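Side-chain contacts in Exo-beta-1,3-glucanase (Streptomyces sp. SirexAA-E, PDB 4PEY), which hydrolyses laminarin and laminarioligosaccharides, releasing glucose units successively from the non-reducing ends of beta-1,3-glucans: residues S47-T52 / A404-G409; A97-F100 / Q106-W109; G183-G188 / M192-V197; A202-F205 / P209-T212. The protein carries 1 engineered substitution. All coordinates share one frame; numbering follows the deposited sequence. Where two conformers were deposited one is given.

In the fold
Glycoside hydrolase family 55 enzymes carry two parallel beta-helix domains side by side, and the four contacts sample their loops and strands. Interaction 1, partly buried, joins a loop of the first domain to one of the second beside a bound sugar. It touches interaction 2, the buried one of the four, where a loop folds on itself between two glycan sites. Polar side chains tie these two together, Gln-49 bonding to Gln-106. Interactions 3 and 4, more than 20 Å from both (between centres), are partly buried and share neighbouring strands 191-198 and 210-220, with backbone hydrogen bonds running between them. Interaction 3 is mainly aromatic and apolar; interaction 4 rests on backbone and amide hydrogen bonds.

Interaction 1: S47-T52 / A404-G409; sequences SNQFGT and ADHGEG. With BGC (beta-D-glucopyranose), chain B.
Gln-49 and His-406 meet through one short hydrogen bond: NE2 of His-406 gives its N-H to OE1 of Gln-49 over 2.7 Å, nearly straight at 167°. The oxygen sits at the edge of the imidazole, in its plane, whereas the amide plane is turned 57° against the ring. Glutamine has the reach for this because its chain is fully extended, CG anti to the backbone N (chi1 -180°). On the ring's other side, ND1 of His-406 donates to OD1 of Asp-405 over 2.7 Å, meeting it from above the carboxylate plane, and Asp-405 accepts hydrogen bonds from O6 of the glucose at OD1 and from O4 at OD2. Histidine suits the middle place because its two nitrogens can donate in diverging directions; a leucine here would probably leave Gln-49 OE1 without this donor and the substrate-binding carboxylate freer to turn.

Apolar contact comes from Phe-50. Its CZ lies 3.9 Å from CD2 of His-406, the two rings meeting obliquely, and 3.7 Å from His-406 O, which this contact buries with no partner in the model. CE2 of Phe-50 is 3.7 Å from CA of Gly-407, where any side chain would collide with the ring.

Loop 47-52 runs from helix 34-45 into strand 55-59 of the first beta-helix domain; 404-409 leaves strand 399-403 of the second, so the contact bridges the two.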
loop_
_atom_site.group_PDB
_atom_site.type_symbol
_atom_site.label_atom_id
_atom_site.label_comp_id
_atom_site.label_asym_id
_atom_site.label_seq_id
_atom_site.Cartn_x
_atom_site.Cartn_y
_atom_site.Cartn_z
ATOM N N SER A 47 -18.023 -1.692 10.106
ATOM C CA SER A 47 -18.409 -0.578 9.245
ATOM C C SER A 47 -17.817 0.739 9.738
ATOM O O SER A 47 -18.283 1.817 9.364
ATOM C CB SER A 47 -19.934 -0.469 9.154
ATOM O OG SER A 47 -20.508 -0.291 10.433
ATOM N N ASN A 48 -16.783 0.646 10.569
ATOM C CA ASN A 48 -16.163 1.836 11.162
ATOM C C ASN A 48 -15.129 2.453 10.222
ATOM O O ASN A 48 -13.940 2.499 10.536
ATOM C CB ASN A 48 -15.525 1.462 12.505
ATOM C CG ASN A 48 -15.278 2.661 13.400
ATOM O OD1 ASN A 48 -15.592 3.801 13.046
ATOM N ND2 ASN A 48 -14.723 2.403 14.578
ATOM N N GLN A 49 -15.589 2.931 9.068
ATOM C CA GLN A 49 -14.678 3.306 7.988
ATOM C C GLN A 49 -13.785 4.496 8.351
ATOM O O GLN A 49 -12.617 4.552 7.937
ATOM C CB GLN A 49 -15.453 3.607 6.694
ATOM C CG GLN A 49 -14.518 3.999 5.552
ATOM C CD GLN A 49 -15.163 4.056 4.176
ATOM O OE1 GLN A 49 -14.472 4.266 3.181
ATOM N NE2 GLN A 49 -16.476 3.885 4.111
ATOM N N PHE A 50 -14.312 5.438 9.130
ATOM C CA PHE A 50 -13.555 6.655 9.423
ATOM C C PHE A 50 -13.368 6.947 10.915
ATOM O O PHE A 50 -12.984 8.056 11.284
ATOM C CB PHE A 50 -14.225 7.857 8.745
ATOM C CG PHE A 50 -14.226 7.780 7.243
ATOM C CD1 PHE A 50 -13.033 7.885 6.530
ATOM C CD2 PHE A 50 -15.414 7.611 6.538
ATOM C CE1 PHE A 50 -13.025 7.822 5.145
ATOM C CE2 PHE A 50 -15.410 7.543 5.146
ATOM C CZ PHE A 50 -14.220 7.651 4.451
ATOM N N GLY A 51 -13.611 5.955 11.765
ATOM C CA GLY A 51 -13.463 6.149 13.193
ATOM C C GLY A 51 -12.008 6.212 13.615
ATOM O O GLY A 51 -11.106 5.968 12.808
ATOM N N THR A 52 -11.778 6.520 14.889
ATOM C CA THR A 52 -10.422 6.665 15.403
ATOM C C THR A 52 -9.943 5.448 16.194
ATOM O O THR A 52 -8.795 5.414 16.642
ATOM C CB THR A 52 -10.297 7.921 16.287
ATOM O OG1 THR A 52 -11.315 7.906 17.296
ATOM C CG2 THR A 52 -10.440 9.191 15.441
ATOM N N ALA A 404 -9.508 11.625 -0.632
ATOM C CA ALA A 404 -10.807 10.984 -0.393
ATOM C C ALA A 404 -11.856 11.384 -1.436
ATOM O O ALA A 404 -12.009 12.565 -1.752
ATOM C CB ALA A 404 -11.326 11.317 1.009
ATOM N N ASP A 405 -12.570 10.388 -1.955
ATOM C CA ASP A 405 -13.676 10.606 -2.889
ATOM C C ASP A 405 -15.032 10.530 -2.202
ATOM O O ASP A 405 -16.053 10.854 -2.799
ATOM C CB ASP A 405 -13.640 9.557 -3.989
ATOM C CG ASP A 405 -13.763 8.164 -3.423
ATOM O OD1 ASP A 405 -14.886 7.605 -3.407
ATOM O OD2 ASP A 405 -12.736 7.655 -2.930
ATOM N N HIS A 406 -15.040 10.054 -0.961
ATOM C CA HIS A 406 -16.279 9.934 -0.197
ATOM C C HIS A 406 -15.957 10.110 1.279
ATOM O O HIS A 406 -14.787 10.093 1.664
ATOM C CB HIS A 406 -16.964 8.585 -0.457
ATOM C CG HIS A 406 -16.165 7.402 -0.006
ATOM N ND1 HIS A 406 -15.253 6.762 -0.821
ATOM C CD2 HIS A 406 -16.147 6.733 1.173
ATOM C CE1 HIS A 406 -14.699 5.762 -0.158
ATOM N NE2 HIS A 406 -15.221 5.723 1.056
ATOM N N GLY A 407 -16.990 10.292 2.097
ATOM C CA GLY A 407 -16.807 10.554 3.509
ATOM C C GLY A 407 -17.125 11.994 3.862
ATOM O O GLY A 407 -17.808 12.700 3.112
ATOM N N GLU A 408 -16.621 12.427 5.012
ATOM C CA GLU A 408 -16.822 13.789 5.497
ATOM C C GLU A 408 -15.644 14.676 5.133
ATOM O O GLU A 408 -14.494 14.232 5.158
ATOM C CB GLU A 408 -17.021 13.794 7.015
ATOM C CG GLU A 408 -18.296 13.115 7.481
ATOM C CD GLU A 408 -19.512 14.015 7.364
ATOM O OE1 GLU A 408 -19.333 15.234 7.142
ATOM O OE2 GLU A 408 -20.647 13.507 7.497
ATOM N N GLY A 409 -15.928 15.930 4.798
ATOM C CA GLY A 409 -14.875 16.885 4.497
ATOM C C GLY A 409 -14.288 16.682 3.115
ATOM O O GLY A 409 -13.091 16.871 2.913
HETATM C C2 BGC B . -11.836 3.753 -5.968
HETATM C C3 BGC B . -11.624 4.148 -4.510
HETATM C C4 BGC B . -12.922 4.690 -3.932
HETATM C C5 BGC B . -14.026 3.660 -4.100
HETATM C C6 BGC B . -15.331 4.157 -3.498
HETATM C C1 BGC B . -13.096 2.906 -6.159
HETATM O O2 BGC B . -10.691 3.052 -6.434
HETATM O O3 BGC B . -10.628 5.145 -4.425
HETATM O O4 BGC B . -12.758 5.026 -2.574
HETATM O O5 BGC B . -14.215 3.448 -5.480
HETATM O O6 BGC B . -15.844 5.201 -4.294
#

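Interaction 2: A97-F100 / Q106-W109; sequences AGWF and QNFW. With BGC (beta-D-glucopyranose), chain C.
Trp-99 and Asn-107 form the tight part of this contact. The indole N-H at NE1 of Trp-99 is given to OD1 of Asn-107 over 2.9 Å, with an N-H...O angle of 163°. The oxygen lies in the indole plane, at its edge, and the donor lies in the carbonyl plane of the amide, although the two flat groups are not coplanar. Asparagine fits because its other terminus is also used: ND2 of Asn-107 bonds to the carbonyl oxygen of Ala-127, holding the amide in one rotation. Beside this bond, CB of Gln-106 rests 4.0 Å from CZ2 of Trp-99, while CB of Phe-100 covers a face of the indole.

A short 3-10 segment at 98-99, closed by the bond from Phe-100 N to Ala-97 O, faces an inverse gamma turn centred on Asn-107; both belong to the connection between strands 87-94 and 110-113 of the first beta-helix domain.

On the more open side, Gln-106 runs extended beyond CG (chi2 -176°), which carries its amide out to the partly exposed ring of Phe-100. The amide lies close on it, the planes 38° apart, with NE2 of Gln-106 3.5 Å from CZ of Phe-100 and OE1 over one ring face; that oxygen takes its hydrogen bond from Gln-49. Ala-97 makes a lighter touch, its CB 4.0 Å from ND2 of Asn-107. Gly-98 lies against a bound sugar: its CA comes within 3.3 Å of the glucose O5, and a beta carbon there would run into the sugar's O6.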
loop_
_atom_site.group_PDB
_atom_site.type_symbol
_atom_site.label_atom_id
_atom_site.label_comp_id
_atom_site.label_asym_id
_atom_site.label_seq_id
_atom_site.Cartn_x
_atom_site.Cartn_y
_atom_site.Cartn_z
ATOM N N ALA A 97 -17.756 -8.488 2.288
ATOM C CA ALA A 97 -18.330 -7.167 2.074
ATOM C C ALA A 97 -19.801 -7.053 2.486
ATOM O O ALA A 97 -20.548 -6.255 1.920
ATOM C CB ALA A 97 -18.157 -6.771 0.612
ATOM N N GLY A 98 -20.209 -7.827 3.489
ATOM C CA GLY A 98 -21.593 -7.813 3.941
ATOM C C GLY A 98 -22.089 -6.434 4.353
ATOM O O GLY A 98 -23.232 -6.068 4.072
ATOM N N TRP A 99 -21.219 -5.652 4.990
ATOM C CA TRP A 99 -21.626 -4.362 5.547
ATOM C C TRP A 99 -21.977 -3.361 4.447
ATOM O O TRP A 99 -22.696 -2.388 4.686
ATOM C CB TRP A 99 -20.520 -3.788 6.440
ATOM C CG TRP A 99 -19.326 -3.311 5.656
ATOM C CD1 TRP A 99 -18.276 -4.070 5.206
ATOM C CD2 TRP A 99 -19.066 -1.969 5.219
ATOM N NE1 TRP A 99 -17.379 -3.278 4.522
ATOM C CE2 TRP A 99 -17.840 -1.986 4.517
ATOM C CE3 TRP A 99 -19.751 -0.752 5.360
ATOM C CZ2 TRP A 99 -17.286 -0.838 3.946
ATOM C CZ3 TRP A 99 -19.195 0.391 4.798
ATOM C CH2 TRP A 99 -17.975 0.338 4.097
ATOM N N PHE A 100 -21.458 -3.604 3.246
ATOM C CA PHE A 100 -21.663 -2.707 2.114
ATOM C C PHE A 100 -22.396 -3.464 1.010
ATOM O O PHE A 100 -22.207 -3.198 -0.176
ATOM C CB PHE A 100 -20.316 -2.155 1.622
ATOM C CG PHE A 100 -20.407 -0.831 0.893
ATOM C CD1 PHE A 100 -21.283 0.158 1.308
ATOM C CD2 PHE A 100 -19.572 -0.565 -0.184
ATOM C CE1 PHE A 100 -21.346 1.380 0.639
ATOM C CE2 PHE A 100 -19.630 0.650 -0.859
ATOM C CZ PHE A 100 -20.512 1.624 -0.447
ATOM N N GLN A 106 -14.834 -0.484 -0.639
ATOM C CA GLN A 106 -14.424 0.361 0.486
ATOM C C GLN A 106 -13.792 -0.470 1.612
ATOM O O GLN A 106 -13.690 -0.012 2.752
ATOM C CB GLN A 106 -15.611 1.204 0.994
ATOM C CG GLN A 106 -16.075 2.173 -0.104
ATOM C CD GLN A 106 -17.176 3.139 0.284
ATOM O OE1 GLN A 106 -17.499 3.323 1.461
ATOM N NE2 GLN A 106 -17.751 3.787 -0.725
ATOM N N ASN A 107 -13.329 -1.674 1.279
ATOM C CA ASN A 107 -12.679 -2.536 2.271
ATOM C C ASN A 107 -11.191 -2.179 2.399
ATOM O O ASN A 107 -10.314 -2.875 1.859
ATOM C CB ASN A 107 -12.865 -4.017 1.912
ATOM C CG ASN A 107 -14.254 -4.542 2.291
ATOM O OD1 ASN A 107 -15.051 -3.821 2.897
ATOM N ND2 ASN A 107 -14.547 -5.799 1.935
ATOM N N PHE A 108 -10.941 -1.088 3.128
ATOM C CA PHE A 108 -9.623 -0.464 3.264
ATOM C C PHE A 108 -8.979 -0.701 4.627
ATOM O O PHE A 108 -9.652 -1.104 5.574
ATOM C CB PHE A 108 -9.706 1.062 3.107
ATOM C CG PHE A 108 -10.441 1.550 1.884
ATOM C CD1 PHE A 108 -10.194 1.015 0.626
ATOM C CD2 PHE A 108 -11.356 2.594 2.000
ATOM C CE1 PHE A 108 -10.866 1.505 -0.494
ATOM C CE2 PHE A 108 -12.020 3.098 0.889
ATOM C CZ PHE A 108 -11.776 2.552 -0.362
ATOM N N TRP A 109 -7.688 -0.371 4.712
ATOM C CA TRP A 109 -6.961 -0.134 5.969
ATOM C C TRP A 109 -7.036 -1.314 6.934
ATOM O O TRP A 109 -7.563 -1.203 8.041
ATOM C CB TRP A 109 -7.460 1.159 6.667
ATOM C CG TRP A 109 -7.325 2.404 5.801
ATOM C CD1 TRP A 109 -6.188 2.866 5.192
ATOM C CD2 TRP A 109 -8.370 3.326 5.444
ATOM N NE1 TRP A 109 -6.462 4.012 4.478
ATOM C CE2 TRP A 109 -7.795 4.314 4.616
ATOM C CE3 TRP A 109 -9.734 3.416 5.749
ATOM C CZ2 TRP A 109 -8.540 5.361 4.071
ATOM C CZ3 TRP A 109 -10.474 4.453 5.206
ATOM C CH2 TRP A 109 -9.876 5.416 4.376
HETATM C C2 BGC C . -21.978 -11.548 3.426
HETATM C C3 BGC C . -22.043 -12.127 4.832
HETATM C C4 BGC C . -22.757 -11.179 5.794
HETATM C C5 BGC C . -24.083 -10.700 5.209
HETATM C C6 BGC C . -24.760 -9.681 6.136
HETATM C C1 BGC C . -23.325 -11.017 2.957
HETATM O O1 BGC C . -23.104 -10.312 1.747
HETATM O O2 BGC C . -21.511 -12.547 2.538
HETATM O O3 BGC C . -20.720 -12.368 5.264
HETATM O O4 BGC C . -22.988 -11.841 7.022
HETATM O O5 BGC C . -23.881 -10.136 3.924
HETATM O O6 BGC C . -23.890 -8.596 6.415
#

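Interaction 3: G183-G188 / M192-V197; sequences GGWGNG and MTFSGV
Met-192 opens the contact by crossing Trp-185 at about a right angle and passing along Gly-188. Its CG lies 3.8 Å from NE1 of Trp-185, and a bend at chi2 (45°) carries SD to 3.8 Å from CA of Gly-188. The same indole nitrogen makes a weak hydrogen bond to the carbonyl oxygen of Asn-187, a modest restraint on the ring's orientation.

Thr-193 points the other way, as strand alternation demands, and touches Ile-453 and Phe-454 of strand 450-458 in the second domain.

Phe-194 returns to the side of Met-192 and makes the principal meeting, a T-shaped stack. Its CE2-CZ edge comes down on one face of the indole, with CZ of Phe-194 3.5 Å from CE2 of Trp-185. The planes stand at 85°. The two side chains come from opposite directions, Trp-185 pointing toward 192-197 with CG anti to the backbone N (chi1 -168°). The broad indole suits this place because it receives the phenyl edge on a face and still reaches the methionine; an alanine in place of Trp-185 would probably open a gap at the CE2-CZ edge of Phe-194 and leave Met-192 CG without its indole neighbour.

Beyond Phe-194 the chain turns a corner at Ser-195 and Gly-196, the latter with positive phi. Such corners between short strands, with alternate residues on opposite sides and strand 191-198 paired in parallel with 174-178 and 210-220, mark the coils of a parallel beta-helix.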
loop_
_atom_site.group_PDB
_atom_site.type_symbol
_atom_site.label_atom_id
_atom_site.label_comp_id
_atom_site.label_asym_id
_atom_site.label_seq_id
_atom_site.Cartn_x
_atom_site.Cartn_y
_atom_site.Cartn_z
ATOM N N GLY A 183 -0.232 -21.997 -6.335
ATOM C CA GLY A 183 -0.533 -23.255 -7.000
ATOM C C GLY A 183 -1.226 -23.055 -8.335
ATOM O O GLY A 183 -1.148 -23.905 -9.222
ATOM N N GLY A 184 -1.911 -21.923 -8.472
ATOM C CA GLY A 184 -2.625 -21.586 -9.689
ATOM C C GLY A 184 -3.154 -20.170 -9.605
ATOM O O GLY A 184 -3.185 -19.570 -8.529
ATOM N N TRP A 185 -3.561 -19.633 -10.749
ATOM C CA TRP A 185 -4.134 -18.298 -10.820
ATOM C C TRP A 185 -5.338 -18.335 -11.750
ATOM O O TRP A 185 -5.210 -18.690 -12.918
ATOM C CB TRP A 185 -3.106 -17.283 -11.315
ATOM C CG TRP A 185 -3.580 -15.887 -11.122
ATOM C CD1 TRP A 185 -4.371 -15.161 -11.965
ATOM C CD2 TRP A 185 -3.310 -15.046 -9.995
ATOM N NE1 TRP A 185 -4.616 -13.915 -11.428
ATOM C CE2 TRP A 185 -3.971 -13.818 -10.222
ATOM C CE3 TRP A 185 -2.565 -15.208 -8.820
ATOM C CZ2 TRP A 185 -3.915 -12.761 -9.315
ATOM C CZ3 TRP A 185 -2.509 -14.158 -7.917
ATOM C CH2 TRP A 185 -3.178 -12.950 -8.169
ATOM N N GLY A 186 -6.501 -17.950 -11.235
ATOM C CA GLY A 186 -7.764 -18.240 -11.902
ATOM C C GLY A 186 -8.148 -17.385 -13.099
ATOM O O GLY A 186 -8.666 -17.898 -14.099
ATOM N N ASN A 187 -7.929 -16.080 -12.997
ATOM C CA ASN A 187 -8.349 -15.168 -14.060
ATOM C C ASN A 187 -7.737 -13.784 -13.906
ATOM O O ASN A 187 -7.169 -13.453 -12.857
ATOM C CB ASN A 187 -9.882 -15.055 -14.095
ATOM C CG ASN A 187 -10.448 -14.309 -12.891
ATOM O OD1 ASN A 187 -10.437 -14.814 -11.768
ATOM N ND2 ASN A 187 -10.960 -13.104 -13.127
ATOM N N GLY A 188 -7.846 -12.983 -14.965
ATOM C CA GLY A 188 -7.468 -11.581 -14.915
ATOM C C GLY A 188 -8.610 -10.746 -15.460
ATOM O O GLY A 188 -9.312 -11.180 -16.367
ATOM N N MET A 192 -3.635 -7.757 -13.906
ATOM C CA MET A 192 -2.981 -8.597 -12.936
ATOM C C MET A 192 -1.484 -8.677 -13.206
ATOM O O MET A 192 -1.060 -9.163 -14.226
ATOM C CB MET A 192 -3.593 -10.008 -12.928
ATOM C CG MET A 192 -4.915 -10.203 -12.193
ATOM S SD MET A 192 -6.234 -8.961 -12.465
ATOM C CE MET A 192 -7.448 -9.516 -11.272
ATOM N N THR A 193 -0.714 -8.122 -12.295
ATOM C CA THR A 193 0.731 -8.025 -12.454
ATOM C C THR A 193 1.457 -8.901 -11.420
ATOM O O THR A 193 1.040 -8.999 -10.252
ATOM C CB THR A 193 1.197 -6.544 -12.346
ATOM O OG1 THR A 193 0.650 -5.796 -13.438
ATOM C CG2 THR A 193 2.720 -6.411 -12.371
ATOM N N PHE A 194 2.531 -9.545 -11.872
ATOM C CA PHE A 194 3.327 -10.475 -11.074
ATOM C C PHE A 194 4.806 -10.146 -11.235
ATOM O O PHE A 194 5.270 -9.959 -12.362
ATOM C CB PHE A 194 3.094 -11.921 -11.530
ATOM C CG PHE A 194 1.642 -12.293 -11.687
ATOM C CD1 PHE A 194 0.959 -12.008 -12.865
ATOM C CD2 PHE A 194 0.961 -12.937 -10.662
ATOM C CE1 PHE A 194 -0.378 -12.346 -13.010
ATOM C CE2 PHE A 194 -0.383 -13.285 -10.806
ATOM C CZ PHE A 194 -1.054 -12.989 -11.977
ATOM N N SER A 195 5.563 -10.094 -10.142
ATOM C CA SER A 195 7.027 -10.114 -10.276
ATOM C C SER A 195 7.603 -11.109 -9.272
ATOM O O SER A 195 7.268 -11.070 -8.100
ATOM C CB SER A 195 7.654 -8.717 -10.103
ATOM O OG SER A 195 7.451 -8.165 -8.809
ATOM N N GLY A 196 8.445 -12.023 -9.749
ATOM C CA GLY A 196 9.041 -13.026 -8.881
ATOM C C GLY A 196 8.052 -14.019 -8.293
ATOM O O GLY A 196 8.244 -14.510 -7.183
ATOM N N VAL A 197 6.987 -14.327 -9.029
ATOM C CA VAL A 197 5.967 -15.231 -8.512
ATOM C C VAL A 197 6.067 -16.604 -9.170
ATOM O O VAL A 197 5.796 -16.762 -10.363
ATOM C CB VAL A 197 4.549 -14.653 -8.719
ATOM C CG1 VAL A 197 3.482 -15.630 -8.208
ATOM C CG2 VAL A 197 4.436 -13.298 -8.019
#

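Interaction 4: A202-F205 / P209-T212; sequences AQSF and PYTT
Tyr-210 O is gripped by two amides of the loop 202-205. Ser-204 N reaches it over 3.1 Å and almost straight, at 178°, while Phe-205 N comes from the opposite face of the carbonyl plane, also at 3.1 Å but more bent. Two residues further along the strand, Thr-212 N donates to OE1 of Gln-203 over 2.9 Å. Gln-203 starts with CG anti to its N and then folds back at chi2 (73°), which lays the amide along the strand; glutamine suits the place, being long enough to bring a carbonyl to Thr-212 N while its NE2 serves a second partner. Around these bonds, OG of Ser-204 sits 3.4 Å from CB of Tyr-210, and CD2 of Phe-205 lies 3.7 Å from CA of Pro-209.

Further out, Asp-524 takes hydrogen bonds from both Gln-203 NE2 and Thr-211 OG1, fixing the glutamine amide's rotation. Ser-204 OG bonds to Pro-208 O, Thr-212 OG1 to Pro-201 O, and the Phe-205 ring rests on Leu-526 of strand 520-529.

Strand 191-198 pairs with Thr-211 on one edge; on the other, loop amides and a glutamine satisfy Tyr-210 O and Thr-212 N in the way a neighbouring strand would.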
loop_
_atom_site.group_PDB
_atom_site.type_symbol
_atom_site.label_atom_id
_atom_site.label_comp_id
_atom_site.label_asym_id
_atom_site.label_seq_id
_atom_site.Cartn_x
_atom_site.Cartn_y
_atom_site.Cartn_z
ATOM N N ALA A 202 1.947 -17.069 -17.483
ATOM C CA ALA A 202 2.915 -16.425 -18.360
ATOM C C ALA A 202 2.404 -15.077 -18.855
ATOM O O ALA A 202 1.197 -14.861 -18.948
ATOM C CB ALA A 202 3.238 -17.326 -19.534
ATOM N N GLN A 203 3.335 -14.175 -19.146
ATOM C CA GLN A 203 3.035 -12.904 -19.801
ATOM C C GLN A 203 2.070 -13.101 -20.960
ATOM O O GLN A 203 2.335 -13.909 -21.852
ATOM C CB GLN A 203 4.326 -12.258 -20.306
ATOM C CG GLN A 203 4.121 -11.038 -21.196
ATOM C CD GLN A 203 3.659 -9.820 -20.417
ATOM O OE1 GLN A 203 4.052 -9.617 -19.267
ATOM N NE2 GLN A 203 2.825 -8.997 -21.045
ATOM N N SER A 204 0.963 -12.358 -20.966
ATOM C CA SER A 204 -0.043 -12.565 -22.005
ATOM C C SER A 204 -0.869 -11.330 -22.350
ATOM O O SER A 204 -1.748 -11.412 -23.204
ATOM C CB SER A 204 -0.997 -13.687 -21.591
ATOM O OG SER A 204 -1.769 -13.285 -20.476
ATOM N N PHE A 205 -0.604 -10.206 -21.683
ATOM C CA PHE A 205 -1.336 -8.958 -21.927
ATOM C C PHE A 205 -1.433 -8.687 -23.438
ATOM O O PHE A 205 -0.433 -8.785 -24.155
ATOM C CB PHE A 205 -0.631 -7.808 -21.200
ATOM C CG PHE A 205 -1.418 -6.524 -21.142
ATOM C CD1 PHE A 205 -1.356 -5.604 -22.182
ATOM C CD2 PHE A 205 -2.178 -6.211 -20.023
ATOM C CE1 PHE A 205 -2.076 -4.410 -22.119
ATOM C CE2 PHE A 205 -2.895 -5.024 -19.956
ATOM C CZ PHE A 205 -2.839 -4.120 -21.000
ATOM N N PRO A 209 -5.207 -10.186 -19.181
ATOM C CA PRO A 209 -4.325 -9.042 -18.907
ATOM C C PRO A 209 -3.274 -9.361 -17.839
ATOM O O PRO A 209 -3.283 -8.787 -16.742
ATOM C CB PRO A 209 -5.296 -7.961 -18.430
ATOM C CG PRO A 209 -6.427 -8.739 -17.800
ATOM C CD PRO A 209 -6.570 -9.978 -18.662
ATOM N N TYR A 210 -2.364 -10.269 -18.186
ATOM C CA TYR A 210 -1.292 -10.689 -17.288
ATOM C C TYR A 210 0.045 -10.039 -17.661
ATOM O O TYR A 210 0.570 -10.243 -18.768
ATOM C CB TYR A 210 -1.131 -12.210 -17.322
ATOM C CG TYR A 210 -2.293 -13.012 -16.776
ATOM C CD1 TYR A 210 -3.066 -12.546 -15.720
ATOM C CD2 TYR A 210 -2.603 -14.257 -17.316
ATOM C CE1 TYR A 210 -4.122 -13.308 -15.216
ATOM C CE2 TYR A 210 -3.645 -15.015 -16.827
ATOM C CZ TYR A 210 -4.401 -14.539 -15.775
ATOM O OH TYR A 210 -5.434 -15.316 -15.294
ATOM N N THR A 211 0.594 -9.281 -16.720
ATOM C CA THR A 211 1.919 -8.687 -16.842
ATOM C C THR A 211 2.827 -9.461 -15.906
ATOM O O THR A 211 2.649 -9.397 -14.696
ATOM C CB THR A 211 1.914 -7.192 -16.461
ATOM O OG1 THR A 211 1.067 -6.476 -17.367
ATOM C CG2 THR A 211 3.329 -6.601 -16.499
ATOM N N THR A 212 3.782 -10.204 -16.457
ATOM C CA THR A 212 4.552 -11.146 -15.656
ATOM C C THR A 212 6.051 -10.940 -15.815
ATOM O O THR A 212 6.596 -11.086 -16.915
ATOM C CB THR A 212 4.194 -12.599 -16.029
ATOM O OG1 THR A 212 2.780 -12.787 -15.873
ATOM C CG2 THR A 212 4.951 -13.591 -15.154
#